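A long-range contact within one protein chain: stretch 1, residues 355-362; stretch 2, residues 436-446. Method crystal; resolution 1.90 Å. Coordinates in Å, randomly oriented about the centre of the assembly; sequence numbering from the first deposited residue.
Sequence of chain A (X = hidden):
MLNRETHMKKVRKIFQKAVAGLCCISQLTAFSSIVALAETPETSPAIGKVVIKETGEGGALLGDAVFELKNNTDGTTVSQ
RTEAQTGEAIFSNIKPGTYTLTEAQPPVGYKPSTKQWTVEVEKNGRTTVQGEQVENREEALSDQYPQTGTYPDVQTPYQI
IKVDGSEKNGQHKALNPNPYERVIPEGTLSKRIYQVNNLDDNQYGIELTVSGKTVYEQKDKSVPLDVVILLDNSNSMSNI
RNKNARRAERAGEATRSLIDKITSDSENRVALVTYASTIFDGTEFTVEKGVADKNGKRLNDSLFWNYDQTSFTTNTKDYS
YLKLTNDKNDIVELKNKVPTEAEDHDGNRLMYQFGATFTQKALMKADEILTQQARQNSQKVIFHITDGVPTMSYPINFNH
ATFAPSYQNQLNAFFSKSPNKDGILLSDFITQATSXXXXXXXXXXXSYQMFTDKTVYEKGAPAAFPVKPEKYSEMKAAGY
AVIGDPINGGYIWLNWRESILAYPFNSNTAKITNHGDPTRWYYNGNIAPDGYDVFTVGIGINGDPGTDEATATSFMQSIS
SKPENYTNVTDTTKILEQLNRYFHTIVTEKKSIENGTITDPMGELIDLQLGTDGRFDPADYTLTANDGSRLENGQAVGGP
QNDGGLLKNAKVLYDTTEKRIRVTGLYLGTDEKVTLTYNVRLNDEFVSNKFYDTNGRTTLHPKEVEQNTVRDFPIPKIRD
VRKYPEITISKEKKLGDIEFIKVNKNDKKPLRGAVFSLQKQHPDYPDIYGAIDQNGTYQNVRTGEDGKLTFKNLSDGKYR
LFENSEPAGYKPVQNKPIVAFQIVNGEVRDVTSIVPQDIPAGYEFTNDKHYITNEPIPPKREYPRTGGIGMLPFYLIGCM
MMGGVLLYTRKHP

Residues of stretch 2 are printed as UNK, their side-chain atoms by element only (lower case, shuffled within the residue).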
# COMPACT_ATOMS: atom_id res chain seq x y z
N GLY A 355 32.47 12.47 31.31
CA GLY A 355 31.14 13.09 31.11
C GLY A 355 30.88 14.43 31.78
O GLY A 355 29.76 14.64 32.27
N ALA A 356 31.88 15.30 31.88
CA ALA A 356 31.69 16.67 32.35
C ALA A 356 31.27 17.56 31.14
O ALA A 356 30.91 17.03 30.10
CB ALA A 356 33.00 17.21 32.95
N THR A 357 31.41 18.88 31.24
CA THR A 357 30.80 19.84 30.32
C THR A 357 31.85 20.82 29.80
O THR A 357 32.08 21.89 30.40
CB THR A 357 29.60 20.53 30.96
OG1 THR A 357 28.78 19.50 31.54
CG2 THR A 357 28.74 21.36 29.92
N PHE A 358 32.50 20.46 28.69
CA PHE A 358 33.55 21.33 28.10
C PHE A 358 32.97 22.09 26.89
O PHE A 358 33.19 21.75 25.74
CB PHE A 358 34.75 20.51 27.66
CG PHE A 358 36.00 21.30 27.33
CD1 PHE A 358 36.02 22.71 27.33
CD2 PHE A 358 37.18 20.61 27.13
CE1 PHE A 358 37.21 23.40 27.04
CE2 PHE A 358 38.39 21.28 26.85
CZ PHE A 358 38.42 22.68 26.79
N THR A 359 32.17 23.10 27.22
CA THR A 359 31.32 23.81 26.24
C THR A 359 32.21 24.49 25.20
O THR A 359 31.93 24.40 24.01
CB THR A 359 30.51 24.91 26.97
OG1 THR A 359 29.80 24.28 28.03
CG2 THR A 359 29.44 25.57 26.01
N GLN A 360 33.32 25.09 25.64
CA GLN A 360 34.17 25.83 24.69
C GLN A 360 34.68 24.99 23.53
O GLN A 360 34.75 25.40 22.37
CB GLN A 360 35.37 26.37 25.46
CG GLN A 360 36.22 27.27 24.63
CD GLN A 360 37.42 27.83 25.42
OE1 GLN A 360 37.68 27.51 26.60
NE2 GLN A 360 38.18 28.70 24.70
N LYS A 361 35.04 23.76 23.87
CA LYS A 361 35.59 22.85 22.89
C LYS A 361 34.53 22.46 21.84
O LYS A 361 34.83 22.30 20.64
CB LYS A 361 36.16 21.60 23.62
CG LYS A 361 36.91 20.58 22.71
CD LYS A 361 37.63 19.47 23.54
CE LYS A 361 38.69 18.76 22.64
NZ LYS A 361 39.44 17.71 23.39
N ALA A 362 33.30 22.35 22.29
CA ALA A 362 32.21 22.06 21.39
C ALA A 362 31.94 23.24 20.46
O ALA A 362 31.72 23.02 19.29
CB ALA A 362 30.93 21.79 22.22
N UNK A 436 49.60 16.66 25.99
CA UNK A 436 48.22 16.26 25.92
C UNK A 436 47.34 17.33 26.51
O UNK A 436 47.79 18.13 27.36
N UNK A 437 46.09 17.33 26.06
CA UNK A 437 45.12 18.31 26.50
C UNK A 437 44.88 18.32 28.02
O UNK A 437 44.69 19.39 28.61
c UNK A 437 41.59 19.13 25.23
c UNK A 437 43.80 18.03 25.79
o UNK A 437 41.86 19.51 24.06
c UNK A 437 42.69 18.96 26.30
o UNK A 437 40.48 18.77 25.64
N UNK A 438 44.85 17.13 28.63
CA UNK A 438 44.60 16.99 30.05
C UNK A 438 45.66 17.76 30.83
O UNK A 438 45.41 18.08 31.97
c UNK A 438 44.65 15.52 30.50
c UNK A 438 45.90 14.78 30.11
c UNK A 438 46.32 14.31 28.92
c UNK A 438 47.85 13.78 30.41
n UNK A 438 46.89 14.46 31.02
n UNK A 438 47.52 13.66 29.14
N UNK A 439 46.82 18.04 30.24
CA UNK A 439 47.84 18.79 31.01
C UNK A 439 47.69 20.32 31.02
O UNK A 439 48.38 21.06 31.79
o UNK A 439 49.50 19.04 29.24
c UNK A 439 49.69 16.99 30.59
c UNK A 439 49.32 18.48 30.55
N UNK A 440 46.83 20.84 30.15
CA UNK A 440 46.59 22.28 30.13
C UNK A 440 45.16 22.71 30.39
O UNK A 440 44.94 23.83 30.84
c UNK A 440 46.97 22.93 28.81
c UNK A 440 46.24 22.18 27.69
c UNK A 440 48.55 23.00 28.71
c UNK A 440 46.49 22.60 26.26
N UNK A 441 44.20 21.83 30.14
CA UNK A 441 42.80 22.19 30.34
C UNK A 441 42.50 22.61 31.78
O UNK A 441 43.07 22.06 32.77
c UNK A 441 40.45 21.47 29.60
c UNK A 441 41.86 21.04 29.84
c UNK A 441 41.82 19.79 30.86
N UNK A 442 41.53 23.53 31.91
CA UNK A 442 41.09 24.00 33.23
C UNK A 442 39.86 23.21 33.61
O UNK A 442 39.01 22.96 32.75
n UNK A 442 43.17 26.47 34.84
c UNK A 442 43.23 26.19 33.43
c UNK A 442 41.90 26.45 32.72
n UNK A 442 45.41 26.08 35.18
n UNK A 442 44.04 26.68 36.96
c UNK A 442 44.22 26.43 35.66
c UNK A 442 40.79 25.52 33.27
N UNK A 443 39.74 22.88 34.91
CA UNK A 443 38.53 22.19 35.39
C UNK A 443 38.48 20.70 35.05
O UNK A 443 39.31 20.20 34.29
N UNK A 444 37.53 19.99 35.65
CA UNK A 444 37.39 18.56 35.41
C UNK A 444 35.93 18.13 35.60
O UNK A 444 35.69 16.92 35.78
c UNK A 444 38.38 17.79 36.29
o UNK A 444 36.97 18.43 38.20
o UNK A 444 38.71 17.09 38.55
c UNK A 444 37.98 17.78 37.79
N UNK A 445 34.96 19.07 35.56
CA UNK A 445 33.57 18.72 35.94
C UNK A 445 33.18 19.07 37.35
O UNK A 445 32.00 18.99 37.65
N UNK A 446 34.11 19.48 38.22
CA UNK A 446 33.83 19.79 39.62
C UNK A 446 32.88 20.98 39.82
O UNK A 446 31.96 20.92 40.62
c UNK A 446 35.04 20.17 41.89
o UNK A 446 35.44 17.82 42.15
n UNK A 446 33.66 18.70 43.15
c UNK A 446 35.12 20.12 40.35
c UNK A 446 34.74 18.79 42.43

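Position 436 carries no side-chain atoms and touches nothing on stretch 1. Its phi of 113° would jam a CB against the preceding carbonyl oxygen, so this is Gly 436.

Position 437 has three carbons, the third bearing two oxygens. One of those oxygens lies 2.7 Å from Lys 361 NZ and 3.5 Å from Phe 358 CE2. Three carbons ending in a carboxylate make Glu 437, and the oxygen is OE2.

At 438 one carbon leads to a five-membered ring of three carbons and two nitrogens, out of reach of stretch 1: His 438. Position 439 has one carbon carrying an oxygen and a carbon, with no partner on stretch 1. Its oxygen lies 2.7 Å from Gly 436 O, the hydrogen bond of a hydroxyl that turns back on its own loop, and the residue is Thr 439.

Position 440 shows four carbons, forked at the first, with one arm two carbons long. It makes no contact with stretch 1 and is Ile 440. At 441 a single carbon carries two more, and one of these tips comes within 3.4 Å of Phe 358 CE2. The short symmetric fork identifies Val 441, with CG2 as the touching atom.

Position 442 runs through three carbons and a nitrogen to a carbon with two further nitrogens; its end leads away from stretch 1. This is Arg 442. Position 443 has no side-chain atoms, and its phi of 77° favours the residue it is, Gly 443.

Position 444 has two carbons, the second carrying two oxygens, and its CB points away; only its backbone meets stretch 1, with O 3.9 Å from Ala 356 CB. It is Asp 444. Position 445 is bare, its CA 3.4 Å from Ala 356 CB. A CB here would fall 2.8 Å from Ala 356 CB, and the backbone angles alone call for glycine: Gly 445. At 446 three carbons lead to one oxygen and one nitrogen on the third, and the CA-to-CB bond points away from stretch 1; this is Gln 446.

The contact is small, 231 Å² in all, and follows two rules. First, charge is paired beside an apolar touch: the extended Lys 361 side chain, t at all four chi angles, reaches Glu 437 in a salt bridge, while Phe 358 meets Val 441 and offers its ring edge to the same carboxylate. Second, where the backbones come close, side chains shrink: Ala 356 packs on Gly 445, their CA atoms 4.5 Å apart.

Stretch 2 436-446: GEHTIVRGDGQ
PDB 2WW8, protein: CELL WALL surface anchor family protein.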